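PDB 4YYC: putative trimethylamine methyltransferase from Rhizobium meliloti, which probably transfers methyl groups, its likely substrate class being methylamines such as trimethylamine. Local coordinates for residues 118-121 with 126-129; 175-180 with 198-203; 302-307 with 311-316. All coordinates share one frame; numbering follows the deposited sequence. Where two conformers were deposited one is given.

Interaction 1 of 3, residues 118-121 with 126-129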
loop_
_atom_site.group_PDB
_atom_site.type_symbol
_atom_site.label_atom_id
_atom_site.label_comp_id
_atom_site.label_asym_id
_atom_site.label_seq_id
_atom_site.Cartn_x
_atom_site.Cartn_y
_atom_site.Cartn_z
ATOM N N THR A 118 3.393 -23.522 16.825
ATOM C CA THR A 118 4.423 -22.630 17.331
ATOM C C THR A 118 5.766 -22.898 16.654
ATOM O O THR A 118 6.208 -24.055 16.545
ATOM C CB THR A 118 4.578 -22.827 18.849
ATOM O OG1 THR A 118 3.306 -22.615 19.483
ATOM C CG2 THR A 118 5.599 -21.863 19.398
ATOM N N TRP A 119 6.409 -21.826 16.204
ATOM C CA TRP A 119 7.802 -21.826 15.775
ATOM C C TRP A 119 8.614 -21.418 16.982
ATOM O O TRP A 119 8.574 -20.288 17.434
ATOM C CB TRP A 119 7.993 -20.837 14.640
ATOM C CG TRP A 119 9.291 -20.831 13.960
ATOM C CD1 TRP A 119 10.387 -21.649 14.152
ATOM C CD2 TRP A 119 9.628 -19.946 12.913
ATOM N NE1 TRP A 119 11.381 -21.296 13.259
ATOM C CE2 TRP A 119 10.926 -20.265 12.481
ATOM C CE3 TRP A 119 8.942 -18.905 12.281
ATOM C CZ2 TRP A 119 11.543 -19.575 11.442
ATOM C CZ3 TRP A 119 9.554 -18.234 11.259
ATOM C CH2 TRP A 119 10.827 -18.561 10.846
ATOM N N HIS A 120 9.276 -22.410 17.593
ATOM C CA HIS A 120 9.962 -22.184 18.846
ATOM C C HIS A 120 11.304 -21.511 18.609
ATOM O O HIS A 120 12.021 -21.854 17.661
ATOM C CB HIS A 120 10.161 -23.489 19.596
ATOM C CG HIS A 120 8.863 -24.085 20.064
ATOM N ND1 HIS A 120 8.396 -23.938 21.351
ATOM C CD2 HIS A 120 7.901 -24.760 19.392
ATOM C CE1 HIS A 120 7.211 -24.514 21.455
ATOM N NE2 HIS A 120 6.882 -25.012 20.279
ATOM N N ALA A 121 11.645 -20.605 19.495
ATOM C CA ALA A 121 12.935 -19.898 19.470
ATOM C C ALA A 121 13.746 -20.343 20.656
ATOM O O ALA A 121 13.208 -20.738 21.693
ATOM C CB ALA A 121 12.694 -18.393 19.542
ATOM N N ARG A 126 10.642 -15.317 22.355
ATOM C CA ARG A 126 10.634 -14.998 20.937
ATOM C C ARG A 126 9.903 -16.039 20.110
ATOM O O ARG A 126 9.931 -15.995 18.902
ATOM C CB ARG A 126 12.038 -14.771 20.422
ATOM C CG ARG A 126 12.778 -13.767 21.292
ATOM C CD ARG A 126 13.463 -12.740 20.477
ATOM N NE ARG A 126 14.290 -11.798 21.237
ATOM C CZ ARG A 126 13.843 -10.785 21.966
ATOM N NH1 ARG A 126 12.539 -10.563 22.137
ATOM N NH2 ARG A 126 14.730 -9.977 22.537
ATOM N N ASN A 127 9.234 -16.995 20.761
ATOM C CA ASN A 127 8.426 -17.967 20.018
ATOM C C ASN A 127 7.410 -17.222 19.155
ATOM O O ASN A 127 6.922 -16.171 19.567
ATOM C CB ASN A 127 7.639 -18.884 20.963
ATOM C CG ASN A 127 8.505 -19.899 21.696
ATOM O OD1 ASN A 127 9.720 -20.027 21.481
ATOM N ND2 ASN A 127 7.865 -20.618 22.629
ATOM N N ALA A 128 7.081 -17.775 17.988
ATOM C CA ALA A 128 6.143 -17.130 17.047
ATOM C C ALA A 128 5.074 -18.099 16.639
ATOM O O ALA A 128 5.368 -19.231 16.315
ATOM C CB ALA A 128 6.864 -16.647 15.816
ATOM N N GLN A 129 3.839 -17.661 16.643
ATOM C CA GLN A 129 2.758 -18.460 16.117
ATOM C C GLN A 129 2.791 -18.417 14.614
ATOM O O GLN A 129 2.809 -17.331 14.051
ATOM C CB GLN A 129 1.371 -17.994 16.615
ATOM C CG GLN A 129 0.226 -18.817 16.019
ATOM C CD GLN A 129 -1.132 -18.412 16.543
ATOM O OE1 GLN A 129 -1.344 -18.517 17.757
ATOM N NE2 GLN A 129 -2.094 -17.985 15.654
HETATM O O HOH W 1 9.433 -22.987 23.868
#
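Trp119 and Ala128 face each other as an antiparallel hydrogen-bonded pair, and their two backbone bonds close the tight end of this contact. Trp119 N gives its hydrogen to Ala128 O at 2.8 Å, and Ala128 N returns one to Trp119 O at 3.0 Å. With CG anti to the backbone N (chi1 -172°), the indole of Trp119 swings off the hairpin into the protein, where its ring meets that of Phe388, while Ala128 packs on Val136 of strand 134-137. Just beyond, the methyl of Ala121 presses on the backbone of Arg126, CB to C 3.7 Å.

Where Asn127, His120 and Thr118 gather, the contact is looser and takes in a water. Here the amide of Asn127 takes over from the backbone: its OD1 accepts the Ala121 N-H at 2.8 Å in an almost straight bond, the donor tilted 30° from the amide carbonyl plane. Its ND2 sits oblique to the His120 ring, and a water joins the two, 2.9 Å from His120 ND1 and 3.1 Å from Asn127 ND2, which donates to it. Thr118 CG2 lies over the centre of the imidazole face, 3.5 Å above its plane. The guanidinium of Arg126 heads away to a salt bridge with Asp205. The backbone pair and the Asn127 bond belong to a two-stranded beta hairpin, strands 116-119 and 128-131, whose connecting loop is braced at its base by an asparagine side chain.

Interaction 2 of 3, residues 175-180 with 198-203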
loop_
_atom_site.group_PDB
_atom_site.type_symbol
_atom_site.label_atom_id
_atom_site.label_comp_id
_atom_site.label_asym_id
_atom_site.label_seq_id
_atom_site.Cartn_x
_atom_site.Cartn_y
_atom_site.Cartn_z
ATOM N N HIS A 175 10.435 -10.557 13.326
ATOM C CA HIS A 175 10.134 -11.568 14.330
ATOM C C HIS A 175 10.990 -12.812 14.190
ATOM O O HIS A 175 11.149 -13.530 15.169
ATOM C CB HIS A 175 8.670 -11.941 14.271
ATOM C CG HIS A 175 7.776 -10.729 14.252
ATOM N ND1 HIS A 175 7.043 -10.372 13.149
ATOM C CD2 HIS A 175 7.535 -9.778 15.187
ATOM C CE1 HIS A 175 6.377 -9.259 13.404
ATOM N NE2 HIS A 175 6.669 -8.876 14.634
ATOM N N SER A 176 11.465 -13.082 12.995
ATOM C CA SER A 176 12.347 -14.230 12.726
ATOM C C SER A 176 13.701 -13.747 12.286
ATOM O O SER A 176 13.805 -12.745 11.589
ATOM C CB SER A 176 11.750 -15.049 11.601
ATOM O OG SER A 176 12.621 -16.056 11.111
ATOM N N SER A 177 14.712 -14.534 12.618
ATOM C CA SER A 177 16.088 -14.332 12.155
ATOM C C SER A 177 16.251 -14.625 10.678
ATOM O O SER A 177 17.164 -14.120 10.031
ATOM C CB SER A 177 17.036 -15.220 12.943
ATOM O OG SER A 177 18.373 -14.793 12.865
ATOM N N GLY A 178 15.378 -15.441 10.130
ATOM C CA GLY A 178 15.461 -15.821 8.719
ATOM C C GLY A 178 16.331 -17.059 8.454
ATOM O O GLY A 178 16.551 -17.875 9.325
ATOM N N GLY A 179 16.750 -17.151 7.193
ATOM C CA GLY A 179 17.490 -18.269 6.690
ATOM C C GLY A 179 18.692 -17.777 5.927
ATOM O O GLY A 179 19.640 -17.266 6.511
ATOM N N THR A 180 18.653 -17.870 4.618
ATOM C CA THR A 180 19.772 -17.468 3.760
ATOM C C THR A 180 19.680 -15.948 3.541
ATOM O O THR A 180 19.346 -15.467 2.468
ATOM C CB THR A 180 19.680 -18.220 2.440
ATOM O OG1 THR A 180 19.659 -19.625 2.708
ATOM C CG2 THR A 180 20.800 -17.888 1.495
ATOM N N TYR A 198 24.787 -21.658 12.378
ATOM C CA TYR A 198 25.470 -21.207 13.584
ATOM C C TYR A 198 25.257 -19.718 13.815
ATOM O O TYR A 198 25.048 -19.278 14.956
ATOM C CB TYR A 198 26.960 -21.492 13.519
ATOM C CG TYR A 198 27.703 -21.020 14.768
ATOM C CD1 TYR A 198 27.662 -21.765 15.951
ATOM C CD2 TYR A 198 28.397 -19.840 14.780
ATOM C CE1 TYR A 198 28.359 -21.354 17.096
ATOM C CE2 TYR A 198 29.068 -19.393 15.910
ATOM C CZ TYR A 198 29.043 -20.146 17.077
ATOM O OH TYR A 198 29.723 -19.659 18.177
ATOM N N SER A 199 25.308 -18.941 12.736
ATOM C CA SER A 199 25.143 -17.472 12.849
ATOM C C SER A 199 23.785 -17.092 13.437
ATOM O O SER A 199 23.687 -16.196 14.265
ATOM C CB SER A 199 25.351 -16.799 11.481
ATOM O OG SER A 199 26.673 -17.003 11.074
ATOM N N HIS A 200 22.722 -17.788 13.027
ATOM C CA HIS A 200 21.387 -17.569 13.588
ATOM C C HIS A 200 21.309 -17.904 15.075
ATOM O O HIS A 200 20.470 -17.370 15.777
ATOM C CB HIS A 200 20.329 -18.356 12.815
ATOM C CG HIS A 200 20.082 -17.829 11.424
ATOM N ND1 HIS A 200 19.486 -16.609 11.196
ATOM C CD2 HIS A 200 20.349 -18.345 10.202
ATOM C CE1 HIS A 200 19.395 -16.401 9.899
ATOM N NE2 HIS A 200 19.905 -17.441 9.271
ATOM N N ILE A 201 22.179 -18.785 15.546
ATOM C CA ILE A 201 22.183 -19.166 16.961
ATOM C C ILE A 201 23.040 -18.233 17.777
ATOM O O ILE A 201 22.630 -17.846 18.884
ATOM C CB ILE A 201 22.617 -20.642 17.133
ATOM C CG1 ILE A 201 21.688 -21.554 16.350
ATOM C CG2 ILE A 201 22.668 -21.000 18.611
ATOM C CD1 ILE A 201 22.177 -22.970 16.142
ATOM N N ARG A 202 24.220 -17.908 17.250
ATOM C CA ARG A 202 25.219 -17.112 17.995
ATOM C C ARG A 202 24.810 -15.633 18.070
ATOM O O ARG A 202 25.003 -14.990 19.105
ATOM C CB ARG A 202 26.602 -17.282 17.338
ATOM C CG ARG A 202 27.786 -16.530 17.958
ATOM C CD ARG A 202 28.049 -16.866 19.427
ATOM N NE ARG A 202 27.056 -16.187 20.219
ATOM C CZ ARG A 202 27.051 -16.000 21.521
ATOM N NH1 ARG A 202 28.072 -16.364 22.300
ATOM N NH2 ARG A 202 25.983 -15.362 21.997
ATOM N N TYR A 203 24.248 -15.094 16.985
ATOM C CA TYR A 203 24.016 -13.659 16.874
ATOM C C TYR A 203 22.571 -13.264 17.037
ATOM O O TYR A 203 22.244 -12.064 17.030
ATOM C CB TYR A 203 24.584 -13.130 15.571
ATOM C CG TYR A 203 26.082 -13.333 15.479
ATOM C CD1 TYR A 203 26.943 -12.547 16.220
ATOM C CD2 TYR A 203 26.627 -14.342 14.698
ATOM C CE1 TYR A 203 28.318 -12.742 16.147
ATOM C CE2 TYR A 203 27.997 -14.568 14.621
ATOM C CZ TYR A 203 28.837 -13.755 15.335
ATOM O OH TYR A 203 30.201 -13.984 15.273
#
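His200 is held at both ring nitrogens by the loop 175-180, which begins with an ST turn at Ser176; the contact ties the last turn of helix 192-202 to the loop following helix 158-170. At one end ND1 shares a hydrogen bond with Ser177 OG, 2.7 Å long, and either atom could be the donor. At the other, NE2 donates to Gly179 O at 2.8 Å, with an N-H...O angle of 159°. The carbonyl receives that hydrogen in its own plane, on a lone pair, and the oxygen lies almost exactly in the ring plane. Two partners at the edge of the imidazole, one at each nitrogen, should fix its rotation about the CB-CG bond.

Ser177 reaches the ring because its hydroxyl stands anti to the backbone N (chi1 -161°), directed at the helix. Behind it the chain turns through Gly178, whose backbone would press a side chain against the preceding carbonyl oxygen. Ser176 helps to set this bend: its OG accepts from Gly178 N at 3.0 Å, the bond that defines the ST turn, and also bonds to Pro207 O.

Farther out, the packing is aromatic and buried. The rings of Phe161, on helix 158-170, and His200 meet with planes about 75° apart, and Phe208 of strand 208-209 touches both His200 and Ser177. Over one face of the imidazole, offset toward the rim, hangs Gly178 O, 3.3 Å from His200 CE1.

Interaction 3 of 3, residues 302-307 with 311-316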
loop_
_atom_site.group_PDB
_atom_site.type_symbol
_atom_site.label_atom_id
_atom_site.label_comp_id
_atom_site.label_asym_id
_atom_site.label_seq_id
_atom_site.Cartn_x
_atom_site.Cartn_y
_atom_site.Cartn_z
ATOM N N ALA A 302 0.632 -32.072 0.575
ATOM C CA ALA A 302 0.144 -33.417 0.929
ATOM C C ALA A 302 1.280 -34.405 1.034
ATOM O O ALA A 302 1.234 -35.292 1.901
ATOM C CB ALA A 302 -0.867 -33.899 -0.098
ATOM N N PHE A 303 2.304 -34.244 0.188
ATOM C CA PHE A 303 3.492 -35.077 0.273
ATOM C C PHE A 303 4.105 -35.087 1.670
ATOM O O PHE A 303 4.528 -36.151 2.180
ATOM C CB PHE A 303 4.527 -34.629 -0.753
ATOM C CG PHE A 303 5.759 -35.511 -0.771
ATOM C CD1 PHE A 303 5.687 -36.827 -1.177
ATOM C CD2 PHE A 303 6.943 -35.030 -0.289
ATOM C CE1 PHE A 303 6.841 -37.640 -1.147
ATOM C CE2 PHE A 303 8.103 -35.806 -0.270
ATOM C CZ PHE A 303 8.049 -37.099 -0.698
ATOM N N THR A 304 4.140 -33.947 2.329
ATOM C CA THR A 304 4.728 -33.905 3.685
ATOM C C THR A 304 3.989 -34.853 4.659
ATOM O O THR A 304 4.612 -35.452 5.533
ATOM C CB THR A 304 4.779 -32.482 4.280
ATOM O OG1 THR A 304 3.438 -32.030 4.543
ATOM C CG2 THR A 304 5.570 -31.519 3.366
ATOM N N GLN A 305 2.681 -35.019 4.442
ATOM C CA GLN A 305 1.866 -35.849 5.328
ATOM C C GLN A 305 2.080 -37.318 5.024
ATOM O O GLN A 305 1.858 -38.158 5.894
ATOM C CB GLN A 305 0.372 -35.477 5.242
ATOM C CG GLN A 305 0.052 -34.003 5.498
ATOM C CD GLN A 305 0.532 -33.565 6.840
ATOM O OE1 GLN A 305 -0.015 -34.017 7.885
ATOM N NE2 GLN A 305 1.571 -32.720 6.871
ATOM N N LEU A 306 2.509 -37.627 3.795
ATOM C CA LEU A 306 2.907 -38.996 3.458
ATOM C C LEU A 306 4.176 -39.422 4.157
ATOM O O LEU A 306 4.399 -40.635 4.400
ATOM C CB LEU A 306 2.997 -39.210 1.951
ATOM C CG LEU A 306 1.710 -39.014 1.146
ATOM C CD1 LEU A 306 2.040 -39.194 -0.315
ATOM C CD2 LEU A 306 0.628 -39.951 1.574
ATOM N N ILE A 307 5.045 -38.466 4.433
ATOM C CA ILE A 307 6.250 -38.714 5.214
ATOM C C ILE A 307 5.902 -38.819 6.690
ATOM O O ILE A 307 6.306 -39.806 7.302
ATOM C CB ILE A 307 7.314 -37.640 4.965
ATOM C CG1 ILE A 307 7.761 -37.672 3.488
ATOM C CG2 ILE A 307 8.494 -37.782 5.934
ATOM C CD1 ILE A 307 8.625 -38.859 3.102
ATOM N N ALA A 311 3.058 -33.454 10.185
ATOM C CA ALA A 311 4.220 -32.592 9.966
ATOM C C ALA A 311 3.743 -31.175 9.620
ATOM O O ALA A 311 2.819 -31.042 8.832
ATOM C CB ALA A 311 5.080 -33.108 8.841
ATOM N N PRO A 312 4.374 -30.143 10.212
ATOM C CA PRO A 312 3.864 -28.801 9.913
ATOM C C PRO A 312 4.211 -28.334 8.494
ATOM O O PRO A 312 5.328 -28.550 7.973
ATOM C CB PRO A 312 4.498 -27.895 10.979
ATOM C CG PRO A 312 5.604 -28.670 11.536
ATOM C CD PRO A 312 5.388 -30.118 11.274
ATOM N N VAL A 313 3.230 -27.731 7.820
ATOM C CA VAL A 313 3.434 -27.368 6.430
ATOM C C VAL A 313 2.642 -26.090 6.096
ATOM O O VAL A 313 1.500 -25.926 6.530
ATOM C CB VAL A 313 3.078 -28.533 5.456
ATOM C CG1 VAL A 313 1.658 -29.004 5.577
ATOM C CG2 VAL A 313 3.380 -28.156 3.992
ATOM N N LEU A 314 3.262 -25.194 5.331
ATOM C CA LEU A 314 2.637 -23.953 4.920
ATOM C C LEU A 314 2.321 -23.951 3.425
ATOM O O LEU A 314 3.076 -24.523 2.622
ATOM C CB LEU A 314 3.542 -22.735 5.207
ATOM C CG LEU A 314 3.778 -22.376 6.664
ATOM C CD1 LEU A 314 4.756 -23.308 7.334
ATOM C CD2 LEU A 314 4.197 -20.919 6.763
ATOM N N PHE A 315 1.238 -23.260 3.064
ATOM C CA PHE A 315 0.913 -22.896 1.700
ATOM C C PHE A 315 1.723 -21.622 1.399
ATOM O O PHE A 315 1.411 -20.541 1.933
ATOM C CB PHE A 315 -0.611 -22.624 1.664
ATOM C CG PHE A 315 -1.227 -22.325 0.315
ATOM C CD1 PHE A 315 -0.721 -21.384 -0.537
ATOM C CD2 PHE A 315 -2.404 -22.938 -0.048
ATOM C CE1 PHE A 315 -1.338 -21.100 -1.723
ATOM C CE2 PHE A 315 -3.068 -22.633 -1.215
ATOM C CZ PHE A 315 -2.523 -21.722 -2.071
ATOM N N GLY A 316 2.729 -21.756 0.547
ATOM C CA GLY A 316 3.580 -20.625 0.143
ATOM C C GLY A 316 3.257 -20.195 -1.251
ATOM O O GLY A 316 2.607 -20.921 -2.005
#
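Thr304 lies across Val313, the two side chains meeting at an angle where the helix faces the start of the strand. Its OG1 touches Val313 CB at 3.6 Å, and its CG2 meets Val313 CG2 at 4.1 Å. The hydroxyl stands between the backbone N and the carbonyl carbon (chi1 68°), close enough to bond back to Ala301 O.

Beside it, Gln305 folds back at chi2 (-58°) and brings its amide over the chain entering the strand. NE2 donates twice, both partners near the amide plane: to Ala311 O at 2.9 Å, on a lone pair of that carbonyl, and to Thr304 OG1 at 3.1 Å. OE1 accepts from Gly310 N and bonds to Thr112 OG1. A leucine here would probably leave the carbonyl of Ala311 and the N-H of Gly310 without these mates, setting the short turn freer to move. The contact closes the helix-to-strand return of the beta-alpha-beta unit made by strand 269-277, helix 286-307 and strand 313-322. Its chemistry implies that one buried amide, using both of its ends, satisfies polar backbone atoms of the turn while the methyls of Val313 pack against Thr304, whose hydroxyl is itself hydrogen-bonded.

From the N terminus, interaction 1 comes first, closing the loop 120-127 between strands 116-119 and 128-131. Interaction 2 follows, shutting a longer excursion of 17 residues that runs into helix 192-202. Interaction 3 comes last, closing the short return, residues 308-312, from helix 286-307 to strand 313-322. The three stand in series, so none nests within or crosses another. Interactions 1 and 2 nevertheless touch in space, Trp119 CH2 lying 3.1 Å from Ser176 OG, which joins the hairpin to the loop before helix 192-202. Interaction 3 stands apart in the beta-alpha-beta part of the fold, its centre about 19 Å from that of interaction 1 and 23 Å from that of interaction 2.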